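Side-chain contacts in UPF0131 protein ykqA (Bacillus subtilis, PDB 2QIK), which is a putative gamma-glutamylcyclotransferase, probably acting on gamma-glutamyl compounds, with two sequence regions of the AIG2-like clan in one chain: residues L198-L201 and Y202-G206; G146-H149 and Y150-P154. All coordinates share one frame; numbering follows the deposited sequence.

Contact 1 of 2, residues L198-L201 and Y202-G206; sequences LSYL and YKREG
Leu-198 O takes the amide hydrogen of Tyr-202 at 2.9 Å, and Ser-199, Tyr-200 and Leu-201 repeat the i to i+4 bond to Lys-203, Arg-204 and Glu-205, winding residues 198-204 into a short alpha-helix that ends at Glu-205. On one flank Tyr-200 and Arg-204 extend together from the helix. Each has its CG anti to the backbone N (chi1 164° and -178°), and the arginine stays extended as far as NE, which carries its guanidinium to the end of the phenol. There Arg-204 NH1 donates to Tyr-200 OH over 3.0 Å; the oxygen lies near the edge of the guanidinium, tilted slightly from its plane. Arg-204 CD also packs 3.4 Å from Tyr-200 OH. Ring and guanidinium stand almost perpendicular, 89° apart, which rules out a parallel cation-pi stack. The guanidinium is gripped a second time, because NH2 donates to Ser-135 OG, so its rotation is probably fixed.

On another flank the isobutyl group of Leu-198 packs against CD1 and CE1 of the Tyr-202 ring: Leu-198 CG and CD1 both approach Tyr-202 CE1, at 3.7 Å. Beyond this apolar patch Tyr-202 OH bonds to Glu-117, while Met-120 of helix 115-122 touches both residues. Glu-205 CG lies 3.1 Å from Leu-201 O, and the OE2 of Glu-205 is hydrogen-bonded to a citrate probably carried over from crystallisation.

Gly-206, with positive phi, is the C' residue of a Schellman motif: its N returns to Lys-203 O at 3.1 Å, and Val-207 N to Tyr-202 O. The arrangement is that of a short amphipathic helix closed by a Schellman turn, here leading from strand 185-193 to strand 212-221 within the AIG2-like region.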
loop_
_atom_site.group_PDB
_atom_site.type_symbol
_atom_site.label_atom_id
_atom_site.label_comp_id
_atom_site.label_asym_id
_atom_site.label_seq_id
_atom_site.Cartn_x
_atom_site.Cartn_y
_atom_site.Cartn_z
ATOM N N LEU A 198 9.960 -0.286 -12.907
ATOM C CA LEU A 198 8.635 -0.069 -12.363
ATOM C C LEU A 198 7.489 -0.296 -13.300
ATOM O O LEU A 198 6.429 -0.839 -12.881
ATOM C CB LEU A 198 8.546 1.388 -11.825
ATOM C CG LEU A 198 7.394 1.698 -10.933
ATOM C CD1 LEU A 198 7.268 0.700 -9.702
ATOM C CD2 LEU A 198 7.549 3.117 -10.471
ATOM N N SER A 199 7.600 0.128 -14.553
ATOM C CA SER A 199 6.447 -0.029 -15.417
ATOM C C SER A 199 6.118 -1.506 -15.689
ATOM O O SER A 199 4.936 -1.855 -15.822
ATOM C CB SER A 199 6.543 0.799 -16.705
ATOM O OG SER A 199 7.587 0.367 -17.541
ATOM N N TYR A 200 7.128 -2.382 -15.676
ATOM C CA TYR A 200 6.887 -3.831 -15.760
ATOM C C TYR A 200 5.969 -4.222 -14.594
ATOM O O TYR A 200 5.001 -4.970 -14.767
ATOM C CB TYR A 200 8.225 -4.585 -15.669
ATOM C CG TYR A 200 8.014 -6.052 -15.351
ATOM C CD1 TYR A 200 7.596 -6.916 -16.326
ATOM C CD2 TYR A 200 8.127 -6.519 -14.083
ATOM C CE1 TYR A 200 7.288 -8.208 -16.046
ATOM C CE2 TYR A 200 7.862 -7.799 -13.780
ATOM C CZ TYR A 200 7.433 -8.674 -14.758
ATOM O OH TYR A 200 7.167 -10.006 -14.430
ATOM N N LEU A 201 6.282 -3.759 -13.383
ATOM C CA LEU A 201 5.456 -4.118 -12.225
ATOM C C LEU A 201 4.051 -3.564 -12.344
ATOM O O LEU A 201 3.080 -4.233 -11.993
ATOM C CB LEU A 201 6.104 -3.727 -10.949
ATOM C CG LEU A 201 7.404 -4.450 -10.581
ATOM C CD1 LEU A 201 8.073 -3.822 -9.387
ATOM C CD2 LEU A 201 7.109 -5.909 -10.297
ATOM N N TYR A 202 3.918 -2.317 -12.812
ATOM C CA TYR A 202 2.604 -1.734 -12.988
ATOM C C TYR A 202 1.746 -2.543 -13.930
ATOM O O TYR A 202 0.538 -2.724 -13.730
ATOM C CB TYR A 202 2.655 -0.291 -13.450
ATOM C CG TYR A 202 2.781 0.763 -12.397
ATOM C CD1 TYR A 202 3.639 0.649 -11.334
ATOM C CD2 TYR A 202 1.996 1.926 -12.463
ATOM C CE1 TYR A 202 3.710 1.648 -10.370
ATOM C CE2 TYR A 202 2.101 2.925 -11.520
ATOM C CZ TYR A 202 2.931 2.789 -10.461
ATOM O OH TYR A 202 3.074 3.743 -9.485
ATOM N N LYS A 203 2.357 -3.088 -14.983
ATOM C CA LYS A 203 1.610 -3.952 -15.922
ATOM C C LYS A 203 1.284 -5.270 -15.293
ATOM O O LYS A 203 0.140 -5.757 -15.383
ATOM C CB LYS A 203 2.435 -4.079 -17.222
ATOM C CG LYS A 203 1.763 -5.012 -18.238
ATOM C CD LYS A 203 2.593 -5.296 -19.489
ATOM C CE LYS A 203 2.030 -6.441 -20.374
ATOM N NZ LYS A 203 3.100 -7.026 -21.224
ATOM N N ARG A 204 2.266 -5.915 -14.678
ATOM C CA ARG A 204 2.014 -7.218 -14.042
ATOM C C ARG A 204 0.901 -7.159 -13.013
ATOM O O ARG A 204 0.128 -8.069 -12.856
ATOM C CB ARG A 204 3.321 -7.705 -13.402
ATOM C CG ARG A 204 3.206 -9.041 -12.774
ATOM C CD ARG A 204 4.533 -9.616 -12.367
ATOM N NE ARG A 204 4.404 -10.839 -11.578
ATOM C CZ ARG A 204 5.378 -11.690 -11.351
ATOM N NH1 ARG A 204 6.542 -11.559 -11.963
ATOM N NH2 ARG A 204 5.182 -12.691 -10.547
ATOM N N GLU A 205 0.836 -6.048 -12.304
ATOM C CA GLU A 205 -0.145 -5.846 -11.228
ATOM C C GLU A 205 -1.416 -5.185 -11.684
ATOM O O GLU A 205 -2.308 -4.900 -10.877
ATOM C CB GLU A 205 0.490 -5.025 -10.074
ATOM C CG GLU A 205 1.752 -5.660 -9.564
ATOM C CD GLU A 205 1.592 -6.867 -8.816
ATOM O OE1 GLU A 205 0.459 -7.342 -8.585
ATOM O OE2 GLU A 205 2.655 -7.227 -8.192
ATOM N N GLY A 206 -1.592 -4.955 -12.985
ATOM C CA GLY A 206 -2.859 -4.459 -13.457
ATOM C C GLY A 206 -3.257 -3.119 -12.869
ATOM O O GLY A 206 -4.429 -2.847 -12.649
#

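Contact 2 of 2, residues G146-H149 and Y150-P154; sequences GVDH and YFQDP
The imidazole of His-149 leans over one face of the ring of its sequence neighbour Tyr-150, the planes 44° apart. The centroids are 4.0 Å from each other, yet the tilt makes this neither a parallel stack nor a T-shaped pair. What touches is the imidazole CE1, which sits over the centre of that face of the phenol and comes 3.4 Å from Tyr-150 CZ. The histidine gets there because its CG is set between its own backbone N and carbonyl carbon (chi1 64°), folding the ring back over the next residue. Tyr-150 OH is held by Ser-196 OG, which pins the far end of the phenol. With an alanine in place of Tyr-150, the imidazole would probably lose the face under its CE1, and Ser-196 its phenol partner.

Val-147 serves both following aromatics. Its CB meets Tyr-150 CD2 at 4.1 Å, and its CG2 runs beside the Phe-151 ring. Phe-151 CD2, at the ring edge, comes 3.3 Å from Val-147 O. Phe-151 is buried, stacked on Phe-142 and edge-to-face with Tyr-191.

Asp-148 crosses Phe-151 obliquely, its carboxylate only 17° from the ring plane, and a water bridges its OD1 (2.7 Å) to Phe-151 O. A second water joins His-149 O to Gln-152 N. Two backbone bonds close the turn, Tyr-150 N to Val-147 O and Phe-151 N to Asp-148 O (2.8 Å), both i to i+3 bonds of the 3-10 type.

The chemistry is therefore divided: aromatic packing, together with the Tyr-150 to Ser-196 bond and the salt bridge from Asp-153 to Arg-192, fixes the turn to the protein body, whereas the turn's own backbone is met by 3-10 bonds and by water, as suits a surface connection between helix 140-145 and strand 154-161.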
loop_
_atom_site.group_PDB
_atom_site.type_symbol
_atom_site.label_atom_id
_atom_site.label_comp_id
_atom_site.label_asym_id
_atom_site.label_seq_id
_atom_site.Cartn_x
_atom_site.Cartn_y
_atom_site.Cartn_z
ATOM N N GLY A 146 12.050 -11.272 -19.394
ATOM C CA GLY A 146 13.329 -10.642 -19.643
ATOM C C GLY A 146 13.709 -9.557 -18.685
ATOM O O GLY A 146 14.537 -8.713 -18.995
ATOM N N VAL A 147 13.104 -9.553 -17.497
ATOM C CA VAL A 147 13.382 -8.564 -16.481
ATOM C C VAL A 147 14.074 -9.050 -15.229
ATOM O O VAL A 147 14.228 -8.314 -14.247
ATOM C CB VAL A 147 12.092 -7.766 -16.107
ATOM C CG1 VAL A 147 11.531 -7.068 -17.311
ATOM C CG2 VAL A 147 11.070 -8.621 -15.412
ATOM N N ASP A 148 14.426 -10.327 -15.183
ATOM C CA ASP A 148 15.036 -10.868 -13.956
ATOM C C ASP A 148 16.307 -10.176 -13.567
ATOM O O ASP A 148 16.620 -10.120 -12.387
ATOM C CB ASP A 148 15.253 -12.397 -13.968
ATOM C CG ASP A 148 15.440 -12.944 -12.591
ATOM O OD1 ASP A 148 14.632 -12.628 -11.692
ATOM O OD2 ASP A 148 16.367 -13.721 -12.340
ATOM N N HIS A 149 17.027 -9.628 -14.534
ATOM C CA HIS A 149 18.200 -8.843 -14.244
ATOM C C HIS A 149 17.961 -7.692 -13.270
ATOM O O HIS A 149 18.902 -7.249 -12.603
ATOM C CB HIS A 149 18.826 -8.334 -15.549
ATOM C CG HIS A 149 17.995 -7.392 -16.358
ATOM N ND1 HIS A 149 18.047 -6.030 -16.179
ATOM C CD2 HIS A 149 17.017 -7.623 -17.267
ATOM C CE1 HIS A 149 17.202 -5.461 -17.016
ATOM N NE2 HIS A 149 16.551 -6.393 -17.676
ATOM N N TYR A 150 16.711 -7.221 -13.168
ATOM C CA TYR A 150 16.348 -6.155 -12.220
ATOM C C TYR A 150 16.098 -6.662 -10.798
ATOM O O TYR A 150 16.051 -5.883 -9.889
ATOM C CB TYR A 150 15.126 -5.438 -12.675
ATOM C CG TYR A 150 15.262 -4.550 -13.879
ATOM C CD1 TYR A 150 16.319 -3.639 -14.002
ATOM C CD2 TYR A 150 14.330 -4.538 -14.882
ATOM C CE1 TYR A 150 16.384 -2.733 -15.061
ATOM C CE2 TYR A 150 14.406 -3.689 -15.933
ATOM C CZ TYR A 150 15.441 -2.747 -16.005
ATOM O OH TYR A 150 15.553 -1.800 -17.003
ATOM N N PHE A 151 15.899 -7.992 -10.647
ATOM C CA PHE A 151 15.376 -8.614 -9.439
ATOM C C PHE A 151 16.479 -9.526 -8.867
ATOM O O PHE A 151 16.207 -10.476 -8.129
ATOM C CB PHE A 151 14.060 -9.300 -9.657
ATOM C CG PHE A 151 12.981 -8.354 -10.029
ATOM C CD1 PHE A 151 12.268 -7.658 -9.085
ATOM C CD2 PHE A 151 12.687 -8.124 -11.363
ATOM C CE1 PHE A 151 11.331 -6.767 -9.427
ATOM C CE2 PHE A 151 11.726 -7.220 -11.737
ATOM C CZ PHE A 151 11.038 -6.529 -10.777
ATOM N N GLN A 152 17.745 -9.163 -9.110
ATOM C CA GLN A 152 18.920 -9.935 -8.634
ATOM C C GLN A 152 19.709 -9.212 -7.538
ATOM O O GLN A 152 20.854 -9.562 -7.209
ATOM C CB GLN A 152 19.768 -10.329 -9.853
ATOM C CG GLN A 152 19.118 -11.407 -10.732
ATOM C CD GLN A 152 19.746 -11.598 -12.126
ATOM O OE1 GLN A 152 19.207 -12.356 -12.953
ATOM N NE2 GLN A 152 20.799 -10.885 -12.390
ATOM N N ASP A 153 19.084 -8.191 -6.956
ATOM C CA ASP A 153 19.712 -7.485 -5.801
ATOM C C ASP A 153 18.668 -7.448 -4.661
ATOM O O ASP A 153 18.198 -6.381 -4.224
ATOM C CB ASP A 153 20.159 -6.043 -6.174
ATOM C CG ASP A 153 20.996 -5.360 -5.112
ATOM O OD1 ASP A 153 21.526 -5.989 -4.193
ATOM O OD2 ASP A 153 21.164 -4.176 -5.195
ATOM N N PRO A 154 18.279 -8.622 -4.179
ATOM C CA PRO A 154 17.392 -8.683 -3.018
ATOM C C PRO A 154 18.121 -8.144 -1.802
ATOM O O PRO A 154 19.251 -8.529 -1.502
ATOM C CB PRO A 154 17.022 -10.174 -2.901
ATOM C CG PRO A 154 18.219 -10.865 -3.491
ATOM C CD PRO A 154 18.661 -9.973 -4.611
HETATM O O HOH W 1 15.060 -12.847 -9.023
HETATM O O HOH W 2 19.280 -6.793 -9.962
#

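Along the chain contact 2 closes before contact 1 opens: residues 146-154 join helix 140-145 to strand 154-161, and three strands later helix 198-204 carries contact 1. Their centres nevertheless lie about 14 Å apart, on the same side of the chain's centre, and the two meet directly. Val-147 CG2 packs on Tyr-200 CE2 at 3.7 Å, and Phe-151 CZ on Leu-201 CD2 at 4.0 Å. Phe-142 of helix 140-145 touches residues of both, so the turn, that helix and helix 198-204 share one apolar interface. Contact 1 also reaches helix 115-122. Both contacts lie away from the substrate-binding residues inferred by similarity, and belong to the packing around helix 198-204 in the later part of the chain.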